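Local coordinates for protein separin (Saccharomyces cerevisiae, PDB 5U1T) that cleaves the kleisin subunit of cohesin as a caspase-like cysteine protease at the onset of anaphase, and is held inactive by securin for most of the cell cycle, at residues Y564-D569 with K609-Y614; I581-I586 with S624-L629; K592-A597 with K634-S639. All coordinates share one frame; numbering follows the deposited sequence.

How the contacts relate
Contacts 1 and 2 are core packing between long helices: contact 1 joins helix 557-572 to helix 602-617, contact 2 joins helix 578-590 to helix 621-633. Helix 578-590 follows helix 557-572 in the chain, and helix 621-633 follows helix 602-617, so contact 2 repeats the packing of contact 1 one helix further on. The two contacts touch, Leu-611 CD2 lying 3.7 Å from Leu-627 CD2. Contact 3, near the surface, joins the short helical turns that follow the helices of contact 2. Branched aliphatic groups dominate contact 1, a carboxylate edges contact 2, and hydroxyls, rings and charges make up contact 3. Tyr-585 and Tyr-638 both hydrogen-bond Glu-604 OE1.

Contact 1: Y564-D569 with K609-Y614; sequences YLLNLD and KMLLCY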
# COMPACT_ATOMS: atom_id res chain seq x y z
N TYR A 564 -18.51 10.81 10.71
CA TYR A 564 -17.90 12.12 10.68
C TYR A 564 -16.54 12.07 11.39
O TYR A 564 -15.55 12.57 10.87
CB TYR A 564 -18.85 13.17 11.31
CG TYR A 564 -18.29 14.56 11.29
CD1 TYR A 564 -18.43 15.38 10.18
CD2 TYR A 564 -17.60 15.06 12.39
CE1 TYR A 564 -17.90 16.67 10.17
CE2 TYR A 564 -17.07 16.33 12.39
CZ TYR A 564 -17.21 17.13 11.28
OH TYR A 564 -16.66 18.40 11.32
N LEU A 565 -16.48 11.43 12.55
CA LEU A 565 -15.23 11.39 13.32
C LEU A 565 -14.14 10.56 12.60
O LEU A 565 -12.99 10.98 12.52
CB LEU A 565 -15.50 10.84 14.72
CG LEU A 565 -16.34 11.75 15.60
CD1 LEU A 565 -16.64 11.08 16.91
CD2 LEU A 565 -15.65 13.05 15.83
N LEU A 566 -14.51 9.40 12.06
CA LEU A 566 -13.61 8.64 11.23
C LEU A 566 -12.96 9.51 10.15
O LEU A 566 -11.74 9.60 10.05
CB LEU A 566 -14.34 7.49 10.58
CG LEU A 566 -13.41 6.71 9.66
CD1 LEU A 566 -12.54 5.81 10.52
CD2 LEU A 566 -14.16 5.93 8.60
N ASN A 567 -13.81 10.16 9.36
CA ASN A 567 -13.33 10.95 8.23
C ASN A 567 -12.62 12.22 8.68
O ASN A 567 -11.70 12.66 8.02
CB ASN A 567 -14.48 11.27 7.28
CG ASN A 567 -14.84 10.09 6.41
OD1 ASN A 567 -15.64 9.23 6.80
ND2 ASN A 567 -14.26 10.03 5.21
N LEU A 568 -13.03 12.77 9.82
CA LEU A 568 -12.30 13.89 10.42
C LEU A 568 -10.85 13.50 10.78
O LEU A 568 -9.89 14.17 10.37
CB LEU A 568 -13.04 14.41 11.66
CG LEU A 568 -12.30 15.49 12.48
CD1 LEU A 568 -12.14 16.78 11.70
CD2 LEU A 568 -13.01 15.78 13.79
N ASP A 569 -10.72 12.41 11.55
CA ASP A 569 -9.43 11.79 11.86
C ASP A 569 -8.55 11.59 10.64
O ASP A 569 -7.42 12.09 10.61
CB ASP A 569 -9.63 10.43 12.54
CG ASP A 569 -9.74 10.55 14.03
OD1 ASP A 569 -9.54 11.68 14.53
OD2 ASP A 569 -10.02 9.53 14.71
N LYS A 609 -16.30 -0.23 5.10
CA LYS A 609 -15.14 -0.51 4.27
C LYS A 609 -13.99 0.45 4.61
O LYS A 609 -12.84 0.01 4.77
CB LYS A 609 -15.50 -0.42 2.79
CG LYS A 609 -16.26 -1.65 2.30
CD LYS A 609 -17.39 -1.31 1.34
CE LYS A 609 -16.94 -0.44 0.17
NZ LYS A 609 -17.90 -0.57 -0.96
N MET A 610 -14.30 1.73 4.75
CA MET A 610 -13.28 2.72 5.09
C MET A 610 -12.71 2.52 6.51
O MET A 610 -11.59 2.97 6.81
CB MET A 610 -13.87 4.12 4.92
CG MET A 610 -12.87 5.24 4.76
SD MET A 610 -11.30 4.85 3.93
CE MET A 610 -11.76 4.09 2.34
N LEU A 611 -13.47 1.85 7.37
CA LEU A 611 -13.12 1.70 8.79
C LEU A 611 -12.19 0.51 8.97
O LEU A 611 -11.20 0.60 9.70
CB LEU A 611 -14.39 1.51 9.64
CG LEU A 611 -14.23 1.30 11.15
CD1 LEU A 611 -13.61 2.52 11.80
CD2 LEU A 611 -15.57 0.98 11.79
N LEU A 612 -12.56 -0.60 8.33
CA LEU A 612 -11.74 -1.78 8.24
C LEU A 612 -10.37 -1.41 7.66
O LEU A 612 -9.33 -1.78 8.22
CB LEU A 612 -12.40 -2.84 7.37
CG LEU A 612 -13.63 -3.57 7.90
CD1 LEU A 612 -14.12 -4.55 6.88
CD2 LEU A 612 -13.33 -4.28 9.19
N CYS A 613 -10.39 -0.68 6.56
CA CYS A 613 -9.17 -0.24 5.91
C CYS A 613 -8.32 0.69 6.78
O CYS A 613 -7.10 0.63 6.74
CB CYS A 613 -9.50 0.43 4.58
SG CYS A 613 -8.15 1.32 3.78
N TYR A 614 -8.94 1.55 7.59
CA TYR A 614 -8.13 2.44 8.42
C TYR A 614 -7.67 1.72 9.68
O TYR A 614 -6.63 2.06 10.24
CB TYR A 614 -8.90 3.70 8.79
CG TYR A 614 -8.06 4.90 9.16
CD1 TYR A 614 -7.05 5.36 8.32
CD2 TYR A 614 -8.31 5.61 10.33
CE1 TYR A 614 -6.30 6.48 8.64
CE2 TYR A 614 -7.57 6.74 10.65
CZ TYR A 614 -6.56 7.16 9.80
OH TYR A 614 -5.81 8.27 10.10
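Leu-566 is the bump of this contact, and its forked end enters a hollow on helix 602-617 lined by Met-610, Leu-611 and Tyr-614. Its CG stands anti to the backbone N (chi1 178°), and from there the two methyls divide the hollow between them. CD1 meets the CD1 methyl of Leu-611 at 3.7 Å, and the same atom comes to 4.2 Å from CD2 of Tyr-614, approaching the ring obliquely. The other branch, CD2, lies 4.1 Å from CB of Met-610, whose side chain crosses that of Leu-566 at about a right angle and then bends away. A leucine suits the place because one fork can serve both sides of a hollow made from successive turns of a helix.

Beyond Leu-566, Tyr-614 closes the end of the hollow toward Asp-569. Its hydroxyl comes no nearer to helix 557-572 than 4.2 Å, from OH to Asp-569 O, and finds its hydrogen bond instead on the carbonyl of Leu-574. The carboxylate of Asp-569 likewise turns to a neighbour in the chain, OD2 accepting from the backbone N of Asn-577, so two buried polar groups are satisfied just past the helix end. Helix 578-590 covers one flank, with Ile-581 on Leu-566 and Leu-578 on Leu-611, and an apolar side chain of the other protein chain packs on Met-610.

The axes of the two segments pass 10.9 Å apart and run in the same general sense, 46° between them. Helices layered side by side in this way are characteristic of alpha-solenoids, consistent with the helical domain of separase.

Contact 2: I581-I586 with S624-L629; sequences ITKLYI and SIELSL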
# COMPACT_ATOMS: atom_id res chain seq x y z
N ILE A 581 -14.63 5.09 18.29
CA ILE A 581 -15.73 4.91 17.35
C ILE A 581 -15.85 3.50 16.78
O ILE A 581 -16.94 3.09 16.40
CB ILE A 581 -15.65 5.94 16.17
CG1 ILE A 581 -14.50 5.62 15.22
CG2 ILE A 581 -15.52 7.36 16.69
CD1 ILE A 581 -14.31 6.67 14.17
N THR A 582 -14.78 2.72 16.74
CA THR A 582 -14.91 1.32 16.32
C THR A 582 -15.70 0.56 17.38
O THR A 582 -16.48 -0.34 17.08
CB THR A 582 -13.55 0.63 16.11
OG1 THR A 582 -12.71 1.44 15.29
CG2 THR A 582 -13.74 -0.72 15.43
N LYS A 583 -15.51 0.93 18.64
CA LYS A 583 -16.22 0.25 19.70
C LYS A 583 -17.66 0.69 19.72
O LYS A 583 -18.56 -0.14 19.86
CB LYS A 583 -15.56 0.52 21.05
CG LYS A 583 -14.69 -0.64 21.47
CD LYS A 583 -13.47 -0.19 22.23
CE LYS A 583 -12.49 -1.37 22.37
NZ LYS A 583 -13.15 -2.65 22.87
N LEU A 584 -17.87 1.99 19.56
CA LEU A 584 -19.21 2.55 19.47
C LEU A 584 -20.02 1.88 18.38
O LEU A 584 -21.17 1.48 18.61
CB LEU A 584 -19.15 4.05 19.20
CG LEU A 584 -19.18 4.82 20.51
CD1 LEU A 584 -18.77 6.25 20.31
CD2 LEU A 584 -20.58 4.71 21.06
N TYR A 585 -19.41 1.74 17.21
CA TYR A 585 -20.09 1.15 16.08
C TYR A 585 -20.45 -0.30 16.34
O TYR A 585 -21.54 -0.74 15.97
CB TYR A 585 -19.23 1.26 14.82
CG TYR A 585 -19.86 0.65 13.60
CD1 TYR A 585 -20.96 1.24 12.99
CD2 TYR A 585 -19.34 -0.51 13.04
CE1 TYR A 585 -21.53 0.67 11.87
CE2 TYR A 585 -19.90 -1.08 11.93
CZ TYR A 585 -21.00 -0.48 11.34
OH TYR A 585 -21.57 -1.05 10.22
N ILE A 586 -19.54 -1.04 16.98
CA ILE A 586 -19.80 -2.44 17.25
C ILE A 586 -20.92 -2.62 18.28
O ILE A 586 -21.80 -3.46 18.10
CB ILE A 586 -18.53 -3.18 17.75
CG1 ILE A 586 -17.48 -3.28 16.63
CG2 ILE A 586 -18.87 -4.59 18.26
CD1 ILE A 586 -16.25 -4.06 17.04
N SER A 624 -9.94 -4.93 14.53
CA SER A 624 -10.23 -5.50 13.22
C SER A 624 -10.89 -6.88 13.32
O SER A 624 -11.90 -7.12 12.65
CB SER A 624 -8.95 -5.57 12.38
OG SER A 624 -8.61 -4.29 11.87
N ILE A 625 -10.35 -7.76 14.15
CA ILE A 625 -10.91 -9.11 14.27
C ILE A 625 -12.32 -9.05 14.85
O ILE A 625 -13.24 -9.71 14.36
CB ILE A 625 -10.00 -10.05 15.14
CG1 ILE A 625 -8.70 -10.33 14.38
CG2 ILE A 625 -10.66 -11.37 15.43
CD1 ILE A 625 -7.62 -10.99 15.22
N GLU A 626 -12.51 -8.23 15.87
CA GLU A 626 -13.78 -8.20 16.55
C GLU A 626 -14.88 -7.59 15.66
O GLU A 626 -16.00 -8.12 15.58
CB GLU A 626 -13.66 -7.42 17.85
CG GLU A 626 -14.98 -7.27 18.53
CD GLU A 626 -14.93 -6.21 19.60
OE1 GLU A 626 -13.79 -5.79 19.91
OE2 GLU A 626 -16.02 -5.82 20.10
N LEU A 627 -14.53 -6.50 14.99
CA LEU A 627 -15.38 -5.88 13.99
C LEU A 627 -15.74 -6.88 12.91
O LEU A 627 -16.93 -7.12 12.67
CB LEU A 627 -14.70 -4.65 13.37
CG LEU A 627 -15.45 -3.92 12.25
CD1 LEU A 627 -16.93 -3.72 12.60
CD2 LEU A 627 -14.81 -2.60 11.99
N SER A 628 -14.74 -7.44 12.24
CA SER A 628 -14.97 -8.38 11.14
C SER A 628 -15.86 -9.54 11.53
O SER A 628 -16.77 -9.91 10.79
CB SER A 628 -13.65 -8.93 10.60
OG SER A 628 -13.11 -8.06 9.63
N LEU A 629 -15.59 -10.12 12.70
CA LEU A 629 -16.38 -11.24 13.17
C LEU A 629 -17.81 -10.78 13.37
O LEU A 629 -18.75 -11.45 12.96
CB LEU A 629 -15.81 -11.83 14.46
CG LEU A 629 -14.47 -12.58 14.44
CD1 LEU A 629 -14.20 -13.17 15.80
CD2 LEU A 629 -14.43 -13.65 13.35
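Ile-586 lays its CD1 methyl over the backbone of helix 621-633 between the side chains of Glu-626 and Leu-627. On one side this methyl meets the Glu-626 carboxylate, 3.5 Å from OE2 and 3.6 Å from CD. On the other it lies 4.0 Å from CB of Leu-627, and CG2 of the isoleucine touches OE2 too. Glu-626 crosses the isoleucine obliquely, its CG anti to the backbone N (chi1 175°) and the chain beyond extended; both CG and the carboxylate border the methyl, the carboxylate toward the partly exposed side. There Lys-583 NZ lies 4.4 Å from OE1 of Glu-626, near enough for attraction but too far for a salt bridge. An alanine in place of Glu-626 would probably leave a gap beside CD1 and CG2 of Ile-586 and Lys-583 without its nearby negative charge.

The two segments run 23° apart in direction, a near-parallel layering of non-adjacent helices consistent with an alpha-solenoid. Deeper in, Leu-627 spreads its fork across helix 578-590. Its CD1 reaches the edge of the Tyr-585 ring close to the ring plane, 4.0 Å from CE2, while its CD2 meets Thr-582 CG2 at 4.1 Å. Threonine fits by presenting its methyl to Leu-627, OG1 returning to the carbonyl of Leu-578. Tyr-585 sends its hydroxyl to Glu-604 OE1, and Leu-612 of helix 602-617 packs against Leu-627.

Contact 3: K592-A597 with K634-S639; sequences KSDEKA and KEKYYS
Ser-593 faces Tyr-637 where two short elements meet, each following a long helix of the helical domain: a weakly bonded turn, 593-596, after helix 578-590, and the short helix 635-638 after helix 621-633. The turns continue the side-by-side packing toward the surface, consistent with an alpha-solenoid, and Lys-634 occupies the N-cap position of the second one.

The Tyr-637 ring is the broad surface of the contact. Above one face, off centre toward the rim, stands the backbone O of Ser-593, 3.9 Å from the ring plane. OG of the same serine stands anti to the backbone N (chi1 -170°), which sets it by CD1 of Tyr-637 while it approaches the second tyrosine at its edge, 3.7 Å from Tyr-638 CE2 and near that ring's plane. A residue as small as serine suits a site hemmed in by two rings, and its CB still packs on the Lys-634 chain, 3.8 Å from CD.

Asp-594 meets Tyr-637 obliquely, with carboxylate and ring planes 62° apart and OD1 3.7 Å from CE1. Two lysines border this carboxylate without forming salt bridges: Lys-636 NZ lies 4.4 Å from Asp-594 OD2, and Lys-634 NZ 4.6 Å from OD1. At this exposed site the attraction is probably weakened by solvent, and Lys-634 NZ also gives a weak hydrogen bond to Gln-591 O. Tyr-638 is buried more deeply, against Trp-589 and Leu-590, with its hydroxyl bonded to Glu-604. At the far end of Tyr-637, where the chain leaves the first turn, OH lies 3.7 Å from CA of Ala-597 and accepts a weak hydrogen bond from Lys-636 NZ.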
# COMPACT_ATOMS: atom_id res chain seq x y z
N LYS A 592 -27.22 -3.61 17.41
CA LYS A 592 -28.65 -3.36 17.32
C LYS A 592 -29.12 -3.49 15.88
O LYS A 592 -30.06 -2.83 15.44
CB LYS A 592 -28.99 -1.96 17.86
CG LYS A 592 -28.18 -1.58 19.10
CD LYS A 592 -29.06 -1.00 20.21
CE LYS A 592 -28.35 -1.14 21.57
NZ LYS A 592 -27.84 -2.53 21.78
N SER A 593 -28.44 -4.36 15.14
CA SER A 593 -28.79 -4.68 13.77
C SER A 593 -30.25 -5.11 13.61
O SER A 593 -30.95 -4.63 12.71
CB SER A 593 -27.87 -5.79 13.25
OG SER A 593 -28.02 -5.98 11.86
N ASP A 594 -30.71 -6.02 14.47
CA ASP A 594 -32.04 -6.62 14.33
C ASP A 594 -33.14 -5.87 15.08
O ASP A 594 -34.32 -6.08 14.82
CB ASP A 594 -32.03 -8.09 14.78
CG ASP A 594 -30.98 -8.93 14.07
OD1 ASP A 594 -29.85 -8.41 13.81
OD2 ASP A 594 -31.27 -10.11 13.78
N GLU A 595 -32.76 -5.03 16.04
CA GLU A 595 -33.65 -3.97 16.55
C GLU A 595 -34.03 -3.05 15.39
O GLU A 595 -35.21 -2.84 15.09
CB GLU A 595 -32.98 -3.12 17.64
CG GLU A 595 -33.00 -3.62 19.08
CD GLU A 595 -32.20 -2.67 20.00
OE1 GLU A 595 -31.35 -3.15 20.78
OE2 GLU A 595 -32.42 -1.43 19.91
N LYS A 596 -33.01 -2.47 14.76
CA LYS A 596 -33.23 -1.45 13.74
C LYS A 596 -34.03 -1.97 12.54
O LYS A 596 -34.67 -1.18 11.84
CB LYS A 596 -31.88 -0.86 13.29
CG LYS A 596 -31.27 0.13 14.27
CD LYS A 596 -30.57 1.28 13.55
CE LYS A 596 -31.54 2.14 12.69
NZ LYS A 596 -32.36 3.10 13.48
N ALA A 597 -33.99 -3.29 12.32
CA ALA A 597 -34.75 -3.99 11.27
C ALA A 597 -34.90 -3.18 9.98
O ALA A 597 -36.01 -2.92 9.53
CB ALA A 597 -36.13 -4.39 11.79
N LYS A 634 -23.71 -10.43 11.79
CA LYS A 634 -24.93 -9.75 11.34
C LYS A 634 -25.06 -9.85 9.82
O LYS A 634 -25.37 -8.86 9.14
CB LYS A 634 -24.92 -8.28 11.77
CG LYS A 634 -24.48 -8.01 13.19
CD LYS A 634 -25.46 -8.56 14.18
CE LYS A 634 -25.12 -8.12 15.59
NZ LYS A 634 -26.14 -8.61 16.58
N GLU A 635 -24.81 -11.04 9.30
CA GLU A 635 -24.91 -11.34 7.87
C GLU A 635 -26.29 -11.08 7.23
O GLU A 635 -26.38 -10.80 6.03
CB GLU A 635 -24.52 -12.80 7.68
CG GLU A 635 -24.59 -13.32 6.29
CD GLU A 635 -23.90 -14.66 6.21
OE1 GLU A 635 -24.49 -15.67 6.67
OE2 GLU A 635 -22.74 -14.68 5.72
N LYS A 636 -27.34 -11.20 8.04
CA LYS A 636 -28.71 -10.91 7.59
C LYS A 636 -28.82 -9.54 6.92
O LYS A 636 -29.70 -9.33 6.10
CB LYS A 636 -29.68 -10.97 8.78
CG LYS A 636 -31.17 -10.78 8.44
CD LYS A 636 -32.06 -10.91 9.68
CE LYS A 636 -33.52 -10.62 9.36
NZ LYS A 636 -34.34 -10.47 10.60
N TYR A 637 -27.92 -8.63 7.27
CA TYR A 637 -27.98 -7.26 6.81
C TYR A 637 -26.73 -6.83 6.08
O TYR A 637 -26.76 -5.88 5.29
CB TYR A 637 -28.22 -6.33 7.99
CG TYR A 637 -29.55 -6.58 8.67
CD1 TYR A 637 -29.67 -7.55 9.66
CD2 TYR A 637 -30.69 -5.87 8.29
CE1 TYR A 637 -30.89 -7.79 10.28
CE2 TYR A 637 -31.91 -6.11 8.90
CZ TYR A 637 -32.00 -7.07 9.89
OH TYR A 637 -33.22 -7.31 10.50
N TYR A 638 -25.62 -7.50 6.36
CA TYR A 638 -24.35 -7.00 5.89
C TYR A 638 -23.70 -7.96 4.92
O TYR A 638 -22.49 -7.91 4.71
CB TYR A 638 -23.43 -6.73 7.07
CG TYR A 638 -23.89 -5.57 7.92
CD1 TYR A 638 -23.49 -4.27 7.63
CD2 TYR A 638 -24.74 -5.76 9.01
CE1 TYR A 638 -23.90 -3.20 8.40
CE2 TYR A 638 -25.17 -4.70 9.79
CZ TYR A 638 -24.74 -3.42 9.48
OH TYR A 638 -25.14 -2.35 10.25
N SER A 639 -24.52 -8.80 4.31
CA SER A 639 -24.00 -9.87 3.46
C SER A 639 -23.19 -9.31 2.31
O SER A 639 -22.23 -9.94 1.87
CB SER A 639 -25.14 -10.73 2.91
OG SER A 639 -25.54 -10.29 1.62